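Local atomic coordinates of decapping nuclease RAI1 (Candida albicans, PDB entry 5BUD), a protein that removes the NAD cap from the 5' end of a subset of RNAs and binds the exoribonuclease RAT1 directly, stabilising it and stimulating its activity. Residues Pro20-Phe24 against Gln236-Leu240; Pro127-Leu132 against Val340-Glu345. All coordinates share one frame; numbering follows the deposited sequence.

Contact 1 of 2, residues Pro20-Phe24 against Gln236-Leu240; sequences PRELF and QNKKL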
loop_
_atom_site.group_PDB
_atom_site.type_symbol
_atom_site.label_atom_id
_atom_site.label_comp_id
_atom_site.label_asym_id
_atom_site.label_seq_id
_atom_site.Cartn_x
_atom_site.Cartn_y
_atom_site.Cartn_z
ATOM N N PRO A 20 -12.773 0.764 -8.981
ATOM C CA PRO A 20 -11.574 0.022 -9.398
ATOM C C PRO A 20 -11.905 -1.403 -9.835
ATOM O O PRO A 20 -12.880 -1.981 -9.355
ATOM C CB PRO A 20 -10.704 -0.007 -8.133
ATOM C CG PRO A 20 -11.447 0.766 -7.101
ATOM C CD PRO A 20 -12.856 0.874 -7.523
ATOM N N ARG A 21 -11.058 -1.966 -10.696
ATOM C CA ARG A 21 -11.220 -3.353 -11.162
ATOM C C ARG A 21 -9.854 -3.996 -11.214
ATOM O O ARG A 21 -8.908 -3.374 -11.690
ATOM C CB ARG A 21 -11.833 -3.383 -12.568
ATOM C CG ARG A 21 -13.151 -2.656 -12.707
ATOM C CD ARG A 21 -14.242 -3.247 -11.818
ATOM N NE ARG A 21 -15.579 -2.791 -12.201
ATOM C CZ ARG A 21 -16.658 -2.855 -11.420
ATOM N NH1 ARG A 21 -16.588 -3.350 -10.187
ATOM N NH2 ARG A 21 -17.824 -2.413 -11.872
ATOM N N GLU A 22 -9.734 -5.221 -10.712
ATOM C CA GLU A 22 -8.475 -5.944 -10.830
ATOM C C GLU A 22 -8.267 -6.303 -12.301
ATOM O O GLU A 22 -9.194 -6.760 -12.955
ATOM C CB GLU A 22 -8.511 -7.224 -10.013
ATOM C CG GLU A 22 -7.251 -8.065 -10.133
ATOM C CD GLU A 22 -7.202 -9.183 -9.123
ATOM O OE1 GLU A 22 -7.190 -8.895 -7.904
ATOM O OE2 GLU A 22 -7.159 -10.353 -9.546
ATOM N N LEU A 23 -7.035 -6.131 -12.781
ATOM C CA LEU A 23 -6.620 -6.561 -14.115
ATOM C C LEU A 23 -6.026 -7.956 -14.028
ATOM O O LEU A 23 -6.425 -8.844 -14.777
ATOM C CB LEU A 23 -5.593 -5.579 -14.704
ATOM C CG LEU A 23 -6.042 -4.109 -14.827
ATOM C CD1 LEU A 23 -4.946 -3.227 -15.428
ATOM C CD2 LEU A 23 -7.331 -3.988 -15.634
ATOM N N PHE A 24 -5.060 -8.141 -13.131
ATOM C CA PHE A 24 -4.459 -9.440 -12.890
ATOM C C PHE A 24 -3.795 -9.419 -11.523
ATOM O O PHE A 24 -3.862 -8.408 -10.822
ATOM C CB PHE A 24 -3.409 -9.767 -13.988
ATOM C CG PHE A 24 -2.269 -8.773 -14.048
ATOM C CD1 PHE A 24 -2.353 -7.667 -14.847
ATOM C CD2 PHE A 24 -1.145 -8.946 -13.273
ATOM C CE1 PHE A 24 -1.346 -6.741 -14.885
ATOM C CE2 PHE A 24 -0.105 -8.027 -13.313
ATOM C CZ PHE A 24 -0.212 -6.916 -14.111
ATOM N N GLN A 236 -14.453 -11.365 -13.043
ATOM C CA GLN A 236 -13.309 -10.445 -12.922
ATOM C C GLN A 236 -13.676 -9.121 -12.264
ATOM O O GLN A 236 -12.936 -8.623 -11.401
ATOM C CB GLN A 236 -12.714 -10.162 -14.299
ATOM C CG GLN A 236 -11.348 -9.487 -14.253
ATOM C CD GLN A 236 -10.263 -10.403 -13.760
ATOM O OE1 GLN A 236 -10.382 -11.627 -13.830
ATOM N NE2 GLN A 236 -9.185 -9.817 -13.247
ATOM N N ASN A 237 -14.804 -8.552 -12.666
ATOM C CA ASN A 237 -15.272 -7.284 -12.087
ATOM C C ASN A 237 -15.746 -7.354 -10.628
ATOM O O ASN A 237 -16.184 -6.350 -10.078
ATOM C CB ASN A 237 -16.367 -6.653 -12.967
ATOM C CG ASN A 237 -17.705 -7.381 -12.861
ATOM O OD1 ASN A 237 -17.766 -8.519 -12.425
ATOM N ND2 ASN A 237 -18.775 -6.726 -13.288
ATOM N N LYS A 238 -15.673 -8.522 -10.006
ATOM C CA LYS A 238 -16.083 -8.668 -8.612
ATOM C C LYS A 238 -14.994 -9.079 -7.678
ATOM O O LYS A 238 -15.254 -9.159 -6.483
ATOM C CB LYS A 238 -17.190 -9.720 -8.465
ATOM C CG LYS A 238 -18.363 -9.534 -9.391
ATOM C CD LYS A 238 -19.104 -8.260 -9.083
ATOM C CE LYS A 238 -20.464 -8.316 -9.728
ATOM N NZ LYS A 238 -21.291 -7.173 -9.280
ATOM N N LYS A 239 -13.783 -9.398 -8.181
ATOM C CA LYS A 239 -12.729 -9.908 -7.317
ATOM C C LYS A 239 -12.350 -8.951 -6.166
ATOM O O LYS A 239 -12.223 -9.379 -4.997
ATOM C CB LYS A 239 -11.476 -10.313 -8.135
ATOM C CG LYS A 239 -11.790 -11.302 -9.272
ATOM C CD LYS A 239 -10.544 -11.915 -9.905
ATOM C CE LYS A 239 -10.910 -13.092 -10.807
ATOM N NZ LYS A 239 -9.695 -13.725 -11.405
ATOM N N LEU A 240 -12.202 -7.667 -6.476
ATOM C CA LEU A 240 -11.764 -6.665 -5.470
ATOM C C LEU A 240 -12.719 -6.593 -4.292
ATOM O O LEU A 240 -12.285 -6.410 -3.157
ATOM C CB LEU A 240 -11.598 -5.279 -6.071
ATOM C CG LEU A 240 -10.452 -5.128 -7.042
ATOM C CD1 LEU A 240 -10.380 -3.689 -7.549
ATOM C CD2 LEU A 240 -9.148 -5.543 -6.396
HETATM O O HOH W 1 -13.422 -4.573 -9.179
HETATM O O HOH W 2 -12.133 -6.673 -9.771
HETATM O O HOH W 3 -7.458 -11.055 -12.023
#

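Contact 2 of 2, residues Pro127-Leu132 against Val340-Glu345; sequences PFDGQL and VDKKDE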
loop_
_atom_site.group_PDB
_atom_site.type_symbol
_atom_site.label_atom_id
_atom_site.label_comp_id
_atom_site.label_asym_id
_atom_site.label_seq_id
_atom_site.Cartn_x
_atom_site.Cartn_y
_atom_site.Cartn_z
ATOM N N PRO A 127 8.394 9.106 -18.097
ATOM C CA PRO A 127 7.465 8.927 -19.208
ATOM C C PRO A 127 7.980 7.889 -20.193
ATOM O O PRO A 127 9.184 7.912 -20.568
ATOM C CB PRO A 127 7.423 10.303 -19.873
ATOM C CG PRO A 127 8.099 11.239 -18.937
ATOM C CD PRO A 127 9.063 10.421 -18.147
ATOM N N PHE A 128 7.082 7.001 -20.631
ATOM C CA PHE A 128 7.449 5.964 -21.596
ATOM C C PHE A 128 6.219 5.371 -22.258
ATOM O O PHE A 128 5.253 5.003 -21.588
ATOM C CB PHE A 128 8.289 4.851 -20.932
ATOM C CG PHE A 128 8.627 3.729 -21.868
ATOM C CD1 PHE A 128 7.966 2.515 -21.784
ATOM C CD2 PHE A 128 9.543 3.916 -22.892
ATOM C CE1 PHE A 128 8.242 1.495 -22.676
ATOM C CE2 PHE A 128 9.820 2.900 -23.789
ATOM C CZ PHE A 128 9.161 1.687 -23.688
ATOM N N ASP A 129 6.261 5.306 -23.587
ATOM C CA ASP A 129 5.181 4.747 -24.373
ATOM C C ASP A 129 3.824 5.350 -24.057
ATOM O O ASP A 129 2.837 4.645 -23.992
ATOM C CB ASP A 129 5.124 3.231 -24.171
ATOM C CG ASP A 129 4.304 2.534 -25.247
ATOM O OD1 ASP A 129 4.160 3.127 -26.332
ATOM O OD2 ASP A 129 3.802 1.413 -24.994
ATOM N N GLY A 130 3.796 6.644 -23.822
ATOM C CA GLY A 130 2.551 7.389 -23.616
ATOM C C GLY A 130 2.020 7.304 -22.199
ATOM O O GLY A 130 0.881 7.683 -21.952
ATOM N N GLN A 131 2.835 6.767 -21.282
ATOM C CA GLN A 131 2.457 6.601 -19.876
ATOM C C GLN A 131 3.520 7.121 -18.929
ATOM O O GLN A 131 4.674 7.223 -19.290
ATOM C CB GLN A 131 2.180 5.131 -19.567
ATOM C CG GLN A 131 1.146 4.578 -20.516
ATOM C CD GLN A 131 0.815 3.131 -20.306
ATOM O OE1 GLN A 131 1.698 2.277 -20.257
ATOM N NE2 GLN A 131 -0.476 2.837 -20.245
ATOM N N LEU A 132 3.099 7.416 -17.709
ATOM C CA LEU A 132 3.971 7.820 -16.616
ATOM C C LEU A 132 4.169 6.677 -15.655
ATOM O O LEU A 132 3.216 6.171 -15.056
ATOM C CB LEU A 132 3.351 8.955 -15.835
ATOM C CG LEU A 132 3.128 10.278 -16.528
ATOM C CD1 LEU A 132 2.680 11.241 -15.463
ATOM C CD2 LEU A 132 4.380 10.776 -17.220
ATOM N N VAL A 340 3.374 16.923 -17.501
ATOM C CA VAL A 340 4.515 16.196 -18.013
ATOM C C VAL A 340 4.133 15.729 -19.417
ATOM O O VAL A 340 3.025 15.215 -19.614
ATOM C CB VAL A 340 4.876 14.984 -17.132
ATOM C CG1 VAL A 340 6.190 14.358 -17.588
ATOM C CG2 VAL A 340 5.014 15.390 -15.670
ATOM N N ASP A 341 5.045 15.911 -20.381
ATOM C CA ASP A 341 4.844 15.424 -21.763
ATOM C C ASP A 341 5.109 13.939 -21.798
ATOM O O ASP A 341 6.255 13.514 -21.692
ATOM C CB ASP A 341 5.779 16.151 -22.732
ATOM C CG ASP A 341 5.623 15.682 -24.185
ATOM O OD1 ASP A 341 4.803 14.787 -24.486
ATOM O OD2 ASP A 341 6.339 16.216 -25.036
ATOM N N LYS A 342 4.046 13.140 -21.937
ATOM C CA LYS A 342 4.153 11.676 -21.858
ATOM C C LYS A 342 4.887 11.055 -23.037
ATOM O O LYS A 342 5.321 9.904 -22.969
ATOM C CB LYS A 342 2.771 11.043 -21.699
ATOM C CG LYS A 342 2.081 11.458 -20.406
ATOM C CD LYS A 342 0.960 10.524 -19.966
ATOM C CE LYS A 342 -0.426 11.045 -20.285
ATOM N NZ LYS A 342 -0.708 12.350 -19.621
ATOM N N LYS A 343 5.032 11.825 -24.105
ATOM C CA LYS A 343 5.672 11.352 -25.328
ATOM C C LYS A 343 7.179 11.660 -25.358
ATOM O O LYS A 343 7.910 11.129 -26.199
ATOM C CB LYS A 343 4.944 11.966 -26.529
ATOM C CG LYS A 343 3.479 11.541 -26.610
ATOM C CD LYS A 343 2.558 12.708 -26.930
ATOM C CE LYS A 343 1.284 12.259 -27.628
ATOM N NZ LYS A 343 0.401 13.411 -27.948
ATOM N N ASP A 344 7.651 12.500 -24.440
ATOM C CA ASP A 344 9.070 12.851 -24.410
ATOM C C ASP A 344 9.877 11.917 -23.515
ATOM O O ASP A 344 9.954 12.101 -22.307
ATOM C CB ASP A 344 9.245 14.301 -23.986
ATOM C CG ASP A 344 10.685 14.715 -23.931
ATOM O OD1 ASP A 344 11.594 13.874 -24.146
ATOM O OD2 ASP A 344 10.903 15.899 -23.662
ATOM N N GLU A 345 10.500 10.930 -24.138
ATOM C CA GLU A 345 11.236 9.885 -23.441
ATOM C C GLU A 345 12.694 10.250 -23.247
ATOM O O GLU A 345 13.534 9.395 -23.013
ATOM C CB GLU A 345 11.107 8.589 -24.224
ATOM C CG GLU A 345 9.651 8.187 -24.354
ATOM C CD GLU A 345 9.439 6.949 -25.166
ATOM O OE1 GLU A 345 8.266 6.682 -25.464
ATOM O OE2 GLU A 345 10.433 6.255 -25.481
HETATM O O HOH W 4 6.084 7.895 -25.063
#

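Contact 1 of 2, residues Pro20-Phe24 against Gln236-Leu240
E22 lies nearly perpendicular to Q236 where strand 21-28 meets the loop between strands 217-228 and 243-250. The planes of carboxylate and amide stand 64° apart, and the amide spends its N-H on the backbone: Q236 NE2 donates to E22 O at 3.1 Å, nearly straight at 173°. The oxygen lies in the plane of the amide, whereas the nitrogen sits well above the plane of the carbonyl. What brings the amide over the strand is a bend in the Q236 chain at chi2 (70°), after CG has left anti to the backbone N. Just past E22, whose O is the acceptor here, the strand carries a classic beta bulge, L23 and F24 together opposite V209 of strand 205-214.

E22 runs extended past this bond. Its OE2 accepts from a water 2.6 Å away, while OE1 is held by Y243 and S208. The two methyls of L240 pack against the strand: CD2 lies 4.0 Å from E22 CB, and CD1 reaches P20 CB at 3.7 Å. L240 also rests on I210 of strand 205-214, an antiparallel neighbour of strand 21-28.

R21 runs alongside N237 in the same direction. N237 CB sits over one face of the guanidinium, toward its rim, and R21 NH1 comes within 3.0 Å of N237 O at an angle too poor for a hydrogen bond. A second water accepts from E22 N and donates to Q236 O, 2.7 Å away, tying backbone to backbone.

The chemistry is thus one direct bond backed by waters, with a buried acid whose OE1 accepts two hydrogen bonds; those donors, and K239 NZ 4.6 Å from E22 OE2, would be expected to favour its charged form.

Contact 2 of 2, residues Pro127-Leu132 against Val340-Glu345
P127 meets the loop after helix 322-339 beside the turn of a beta hairpin, whose type I' turn, F128 to Q131, joins strands 121-128 and 131-136. The proline ring lies across V340, its CG 3.9 Å from V340 CG1, while its CB faces the carbonyl oxygens of D341 and K342. Next, F128 crosses the E345 side chain obliquely, ring and carboxylate planes 52° apart, with F128 CD2 3.6 Å from E345 OE2; the ring also packs on T384 and R387 of helix 381-389.

The D129 carboxylate, through OD2, forms a salt bridge with R387, but the backbone gives the direct bond of the contact: D129 N donates to E345 OE1 at 3.1 Å, from above the carboxylate plane. At G130, whose positive phi (83°) favours glycine, the aliphatic part of K342 comes alongside the turn, K342 CD 3.5 Å from G130 O, before bends at chi3 and chi4 carry NZ to N337. L132 then lies nearly perpendicular to K342 and touches V340 CG1 with CD2.

One water finishes the join: it donates to K342 O and accepts from G130 N, 2.9 Å away.

Overall arrangement
Contacts 1 and 2 both reach the extended strand system of this PD-(D/E)XK nuclease, yet they do not touch: their centres are 26 Å apart and their nearest atoms about 9 Å. Along the chain their segments alternate. Contact 1 is nearer the catalytic centre. Its L240 side chain lies about 13 Å from a bound manganese ion and about 11 Å from that of the metal ligand E245, in the strand that follows the 236-240 loop. Contact 2 is more peripheral, its nearest atom about 22 Å from the bound RNA, against about 15 Å for the nearest atom of contact 1. I96 joins their surroundings, touching L23 and F24 and accepting from Q131.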